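PDB 6J3A: gamma-glutamyltranspeptidase from Streptomyces lincolnensis, which belongs to the LmbA-like homologues of gamma-glutamyltranspeptidase, in the Ntn hydrolase clan, and probably cleaves or transfers a gamma-glutamyl or related group. Local coordinates for residues F12-T18 against Q611-R617; T18-A22 against V46-E51. All blocks are in the same frame, centred on the assembly; numbering follows the deposited sequence.

In the fold
Near the N terminus the chain runs through strand 13-17, which in interaction 1 pairs with strand 613-616 at the extreme C terminus. This contact closes a loop of nearly the whole chain and places the last strand at an edge of the antiparallel sheet as formed within this chain. Beyond Thr-18, which belongs to both contacts, the chain enters helix 20-31, turns and returns as helix 36-50. Interaction 2 brings the end of the second helix back to the start of the first, a short loop nested inside the long one. The two contact centres lie about 12 Å apart, with Trp-20 against Tyr-613 between them, so this side of the sheet and the helical layer are joined. Both contacts touch the second subunit.

Interaction 1. Residues F12-T18 against Q611-R617; sequences FGMVSST and QGYAVGR
Six backbone hydrogen bonds in reciprocal pairs join antiparallel strands 13-17 and 613-616: Val-15 N to Val-615 O (2.7 Å) and Val-615 N to Val-15 O (2.8 Å); Ser-17 N to Tyr-613 O (3.2 Å) and Tyr-613 N to Ser-17 O (3.1 Å); Gly-13 N to Arg-617 O (3.2 Å) and Arg-617 N to Gly-13 O (3.1 Å). Met-14/Gly-616 and Ser-16/Ala-614 are the intervening non-hydrogen-bonded pairs. Phe-12 N also donates to Arg-617 O (2.7 Å), so Phe-12 and Gly-13 both oppose Arg-617 in a classic beta bulge. The strands form part of the Ntn hydrolase sandwich: Met-14, Ser-16 and Ala-614 face strands 590-594 and 601-605, whereas Tyr-613 and Val-615 face helix 20-31. The Arg-617 guanidinium, salt-bridged to Glu-31, lies flat on the t-rotamer Phe-12 ring, centres 4.1 Å apart, a cation-pi stack. Gly-616 leaves room for Met-14, whose SD lies 3.5 Å from Gly-616 CA. Val-15 CB packs 4.2 Å from Val-615 CG2. The Tyr-613 hydroxyl is hydrogen-bonded to Ala-614 O of the second subunit.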
loop_
_atom_site.group_PDB
_atom_site.type_symbol
_atom_site.label_atom_id
_atom_site.label_comp_id
_atom_site.label_asym_id
_atom_site.label_seq_id
_atom_site.Cartn_x
_atom_site.Cartn_y
_atom_site.Cartn_z
ATOM N N PHE A 12 12.158 -1.866 -10.425
ATOM C CA PHE A 12 13.267 -1.594 -9.528
ATOM C C PHE A 12 13.314 -2.564 -8.345
ATOM O O PHE A 12 14.388 -3.020 -7.974
ATOM C CB PHE A 12 13.241 -0.151 -9.024
ATOM C CG PHE A 12 14.370 0.146 -8.081
ATOM C CD1 PHE A 12 15.663 0.339 -8.563
ATOM C CD2 PHE A 12 14.164 0.137 -6.700
ATOM C CE1 PHE A 12 16.721 0.568 -7.686
ATOM C CE2 PHE A 12 15.217 0.362 -5.825
ATOM C CZ PHE A 12 16.498 0.579 -6.317
ATOM N N GLY A 13 12.174 -2.844 -7.728
ATOM C CA GLY A 13 12.137 -3.762 -6.596
ATOM C C GLY A 13 10.750 -3.877 -6.006
ATOM O O GLY A 13 9.935 -2.975 -6.165
ATOM N N MET A 14 10.478 -4.992 -5.333
ATOM C CA MET A 14 9.173 -5.218 -4.694
ATOM C C MET A 14 9.337 -5.920 -3.356
ATOM O O MET A 14 10.148 -6.844 -3.235
ATOM C CB MET A 14 8.246 -6.040 -5.594
ATOM C CG MET A 14 7.700 -5.306 -6.814
ATOM S SD MET A 14 6.515 -4.005 -6.426
ATOM C CE MET A 14 6.467 -3.159 -8.005
ATOM N N VAL A 15 8.571 -5.466 -2.358
ATOM C CA VAL A 15 8.554 -6.083 -1.031
ATOM C C VAL A 15 7.117 -6.319 -0.560
ATOM O O VAL A 15 6.249 -5.483 -0.763
ATOM C CB VAL A 15 9.306 -5.223 0.001
ATOM C CG1 VAL A 15 9.313 -5.916 1.355
ATOM C CG2 VAL A 15 10.743 -4.940 -0.452
ATOM N N SER A 16 6.882 -7.461 0.078
ATOM C CA SER A 16 5.605 -7.742 0.703
ATOM C C SER A 16 5.803 -8.399 2.071
ATOM O O SER A 16 6.324 -9.513 2.155
ATOM C CB SER A 16 4.763 -8.631 -0.201
ATOM O OG SER A 16 3.435 -8.697 0.280
ATOM N N SER A 17 5.377 -7.687 3.120
ATOM C CA SER A 17 5.445 -8.129 4.514
ATOM C C SER A 17 4.075 -8.220 5.138
ATOM O O SER A 17 3.061 -7.831 4.549
ATOM C CB SER A 17 6.251 -7.144 5.367
ATOM O OG SER A 17 7.625 -7.306 5.150
ATOM N N THR A 18 4.086 -8.731 6.365
ATOM C CA THR A 18 2.953 -8.672 7.282
ATOM C C THR A 18 2.918 -7.374 8.099
ATOM O O THR A 18 2.071 -7.254 8.983
ATOM C CB THR A 18 2.961 -9.878 8.261
ATOM O OG1 THR A 18 4.243 -9.993 8.894
ATOM C CG2 THR A 18 2.646 -11.161 7.531
ATOM N N GLN A 611 -2.508 -4.246 8.233
ATOM C CA GLN A 611 -1.133 -4.339 8.709
ATOM C C GLN A 611 -0.178 -4.794 7.611
ATOM O O GLN A 611 0.845 -4.144 7.365
ATOM C CB GLN A 611 -1.084 -5.290 9.904
ATOM C CG GLN A 611 0.201 -5.253 10.706
ATOM C CD GLN A 611 0.228 -6.330 11.776
ATOM O OE1 GLN A 611 1.230 -7.021 11.946
ATOM N NE2 GLN A 611 -0.895 -6.504 12.479
ATOM N N GLY A 612 -0.509 -5.918 6.978
ATOM C CA GLY A 612 0.221 -6.421 5.825
ATOM C C GLY A 612 0.232 -5.383 4.716
ATOM O O GLY A 612 -0.758 -4.657 4.507
ATOM N N TYR A 613 1.356 -5.283 4.011
ATOM C CA TYR A 613 1.518 -4.221 3.025
ATOM C C TYR A 613 2.646 -4.533 2.050
ATOM O O TYR A 613 3.714 -5.015 2.462
ATOM C CB TYR A 613 1.762 -2.868 3.727
ATOM C CG TYR A 613 1.188 -1.669 2.984
ATOM C CD1 TYR A 613 -0.201 -1.545 2.761
ATOM C CD2 TYR A 613 2.025 -0.647 2.522
ATOM C CE1 TYR A 613 -0.731 -0.438 2.084
ATOM C CE2 TYR A 613 1.511 0.464 1.849
ATOM C CZ TYR A 613 0.139 0.575 1.627
ATOM O OH TYR A 613 -0.346 1.682 0.951
ATOM N N ALA A 614 2.378 -4.267 0.768
ATOM C CA ALA A 614 3.379 -4.353 -0.290
ATOM C C ALA A 614 3.889 -2.961 -0.686
ATOM O O ALA A 614 3.129 -1.983 -0.666
ATOM C CB ALA A 614 2.807 -5.069 -1.505
ATOM N N VAL A 615 5.174 -2.874 -1.025
ATOM C CA VAL A 615 5.743 -1.644 -1.598
ATOM C C VAL A 615 6.719 -1.976 -2.717
ATOM O O VAL A 615 7.412 -2.993 -2.664
ATOM C CB VAL A 615 6.443 -0.728 -0.547
ATOM C CG1 VAL A 615 5.513 -0.448 0.621
ATOM C CG2 VAL A 615 7.755 -1.311 -0.028
ATOM N N GLY A 616 6.772 -1.110 -3.720
ATOM C CA GLY A 616 7.810 -1.189 -4.740
ATOM C C GLY A 616 7.560 -0.281 -5.916
ATOM O O GLY A 616 6.603 0.505 -5.915
ATOM N N ARG A 617 8.431 -0.392 -6.921
ATOM C CA ARG A 617 8.396 0.508 -8.081
ATOM C C ARG A 617 9.271 0.037 -9.243
ATOM O O ARG A 617 9.943 -0.989 -9.148
ATOM C CB ARG A 617 8.809 1.932 -7.668
ATOM C CG ARG A 617 10.246 2.054 -7.208
ATOM C CD ARG A 617 10.651 3.503 -7.031
ATOM N NE ARG A 617 12.082 3.612 -6.736
ATOM C CZ ARG A 617 13.061 3.713 -7.640
ATOM N NH1 ARG A 617 12.803 3.757 -8.948
ATOM N NH2 ARG A 617 14.328 3.792 -7.234
#

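Interaction 2. Residues T18-A22 against V46-E51; sequences THWLA and VLHVVE
Val-46, Leu-47 and Val-50, on one side of the final turns of helix 36-50, make the apolar centre with Leu-21 and Ala-22 in the first turn of helix 20-31. The nearest CA atoms are those of Ala-22 and Val-46, 5.3 Å apart, which the small alanine permits: Val-46 CG1, from a t rotamer, lies 3.6 Å from Ala-22 CA and 3.9 Å from Ala-22 CB. Leu-47 (m, t) reaches the same methyl, Ala-22 CB to Leu-47 CD2 being 3.7 Å. One turn further along, Val-50 in rotamer m brings CG1 to 3.4 Å from Leu-21 CD1. Its other methyl, Val-50 CG2, sits over the face of the His-19 imidazole, 3.6 Å from the ring centroid, in a CH-pi contact.

These contacts join the beginning of one helix to the end of the next, as in a helical hairpin, and helix 127-140 packs nearby through Tyr-133 on Val-46 and Tyr-137 on Leu-21. His-19 is the N-cap of helix 20-31; its ND1 accepts a weak hydrogen bond from Leu-21 N at 3.4 Å. At the polar edge, a water bridges His-19 NE2 (2.9 Å) and Val-50 O, to which it donates (2.7 Å). Thr-18, chi1 p, donates from OG1 to Glu-51 OE2 at 2.7 Å, just where Glu-51 leaves the helix, and Thr-18 OG1 also receives a weak hydrogen bond from His-423 N. The buried Glu-51 OE2 is thus met by a hydroxyl acting as donor, and a water joins His-19 to the helix end, so these polar groups beside the apolar packing have partners.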
loop_
_atom_site.group_PDB
_atom_site.type_symbol
_atom_site.label_atom_id
_atom_site.label_comp_id
_atom_site.label_asym_id
_atom_site.label_seq_id
_atom_site.Cartn_x
_atom_site.Cartn_y
_atom_site.Cartn_z
ATOM N N THR A 18 4.086 -8.731 6.365
ATOM C CA THR A 18 2.953 -8.672 7.282
ATOM C C THR A 18 2.918 -7.374 8.099
ATOM O O THR A 18 2.071 -7.254 8.983
ATOM C CB THR A 18 2.961 -9.878 8.261
ATOM O OG1 THR A 18 4.243 -9.993 8.894
ATOM C CG2 THR A 18 2.646 -11.161 7.531
ATOM N N HIS A 19 3.816 -6.422 7.801
ATOM C CA HIS A 19 3.871 -5.106 8.452
ATOM C C HIS A 19 4.560 -4.042 7.590
ATOM O O HIS A 19 5.707 -4.213 7.159
ATOM C CB HIS A 19 4.599 -5.196 9.781
ATOM C CG HIS A 19 4.194 -4.145 10.764
ATOM N ND1 HIS A 19 4.465 -2.806 10.583
ATOM C CD2 HIS A 19 3.556 -4.242 11.953
ATOM C CE1 HIS A 19 4.006 -2.123 11.614
ATOM N NE2 HIS A 19 3.446 -2.970 12.459
ATOM N N TRP A 20 3.866 -2.923 7.396
ATOM C CA TRP A 20 4.282 -1.867 6.459
ATOM C C TRP A 20 5.666 -1.276 6.781
ATOM O O TRP A 20 6.435 -0.955 5.875
ATOM C CB TRP A 20 3.215 -0.746 6.383
ATOM C CG TRP A 20 3.109 0.081 7.628
ATOM C CD1 TRP A 20 3.851 1.184 7.950
ATOM C CD2 TRP A 20 2.217 -0.137 8.728
ATOM N NE1 TRP A 20 3.486 1.659 9.185
ATOM C CE2 TRP A 20 2.488 0.866 9.689
ATOM C CE3 TRP A 20 1.229 -1.093 9.006
ATOM C CZ2 TRP A 20 1.792 0.949 10.905
ATOM C CZ3 TRP A 20 0.538 -1.009 10.213
ATOM C CH2 TRP A 20 0.822 0.006 11.147
ATOM N N LEU A 21 5.954 -1.133 8.072
ATOM C CA LEU A 21 7.227 -0.611 8.546
ATOM C C LEU A 21 8.382 -1.491 8.079
ATOM O O LEU A 21 9.438 -0.991 7.678
ATOM C CB LEU A 21 7.227 -0.510 10.078
ATOM C CG LEU A 21 6.314 0.523 10.765
ATOM C CD1 LEU A 21 6.375 0.342 12.271
ATOM C CD2 LEU A 21 6.673 1.958 10.426
ATOM N N ALA A 22 8.162 -2.802 8.115
ATOM C CA ALA A 22 9.176 -3.756 7.677
ATOM C C ALA A 22 9.310 -3.764 6.155
ATOM O O ALA A 22 10.418 -3.882 5.626
ATOM C CB ALA A 22 8.848 -5.143 8.196
ATOM N N VAL A 46 13.438 -5.470 11.695
ATOM C CA VAL A 46 12.329 -4.552 11.922
ATOM C C VAL A 46 11.108 -5.335 12.435
ATOM O O VAL A 46 10.470 -4.915 13.399
ATOM C CB VAL A 46 12.018 -3.714 10.660
ATOM C CG1 VAL A 46 10.697 -2.963 10.795
ATOM C CG2 VAL A 46 13.155 -2.729 10.406
ATOM N N LEU A 47 10.817 -6.478 11.824
ATOM C CA LEU A 47 9.703 -7.324 12.273
ATOM C C LEU A 47 9.779 -7.736 13.740
ATOM O O LEU A 47 8.742 -7.820 14.411
ATOM C CB LEU A 47 9.584 -8.579 11.411
ATOM C CG LEU A 47 8.996 -8.395 10.016
ATOM C CD1 LEU A 47 9.201 -9.663 9.207
ATOM C CD2 LEU A 47 7.518 -8.053 10.085
ATOM N N HIS A 48 10.991 -8.000 14.234
ATOM C CA HIS A 48 11.177 -8.303 15.665
ATOM C C HIS A 48 10.556 -7.179 16.488
ATOM O O HIS A 48 9.798 -7.418 17.433
ATOM C CB HIS A 48 12.655 -8.387 16.054
ATOM C CG HIS A 48 13.411 -9.466 15.357
ATOM N ND1 HIS A 48 14.769 -9.387 15.125
ATOM C CD2 HIS A 48 13.005 -10.650 14.844
ATOM C CE1 HIS A 48 15.163 -10.474 14.485
ATOM N NE2 HIS A 48 14.113 -11.257 14.303
ATOM N N VAL A 49 10.885 -5.952 16.081
ATOM C CA VAL A 49 10.515 -4.733 16.799
ATOM C C VAL A 49 9.036 -4.391 16.667
ATOM O O VAL A 49 8.429 -3.943 17.636
ATOM C CB VAL A 49 11.371 -3.531 16.335
ATOM C CG1 VAL A 49 11.005 -2.264 17.099
ATOM C CG2 VAL A 49 12.853 -3.817 16.535
ATOM N N VAL A 50 8.465 -4.594 15.480
ATOM C CA VAL A 50 7.085 -4.163 15.200
ATOM C C VAL A 50 6.027 -5.256 15.289
ATOM O O VAL A 50 4.840 -4.946 15.261
ATOM C CB VAL A 50 6.970 -3.421 13.852
ATOM C CG1 VAL A 50 7.987 -2.281 13.805
ATOM C CG2 VAL A 50 7.128 -4.364 12.658
ATOM N N GLU A 51 6.458 -6.515 15.389
ATOM C CA GLU A 51 5.565 -7.638 15.682
ATOM C C GLU A 51 6.154 -8.561 16.767
ATOM O O GLU A 51 6.271 -9.774 16.563
ATOM C CB GLU A 51 5.278 -8.436 14.410
ATOM C CG GLU A 51 4.700 -7.610 13.274
ATOM C CD GLU A 51 4.041 -8.455 12.196
ATOM O OE1 GLU A 51 3.106 -9.217 12.520
ATOM O OE2 GLU A 51 4.443 -8.351 11.021
HETATM O O HOH W 1 3.156 -2.874 15.384
#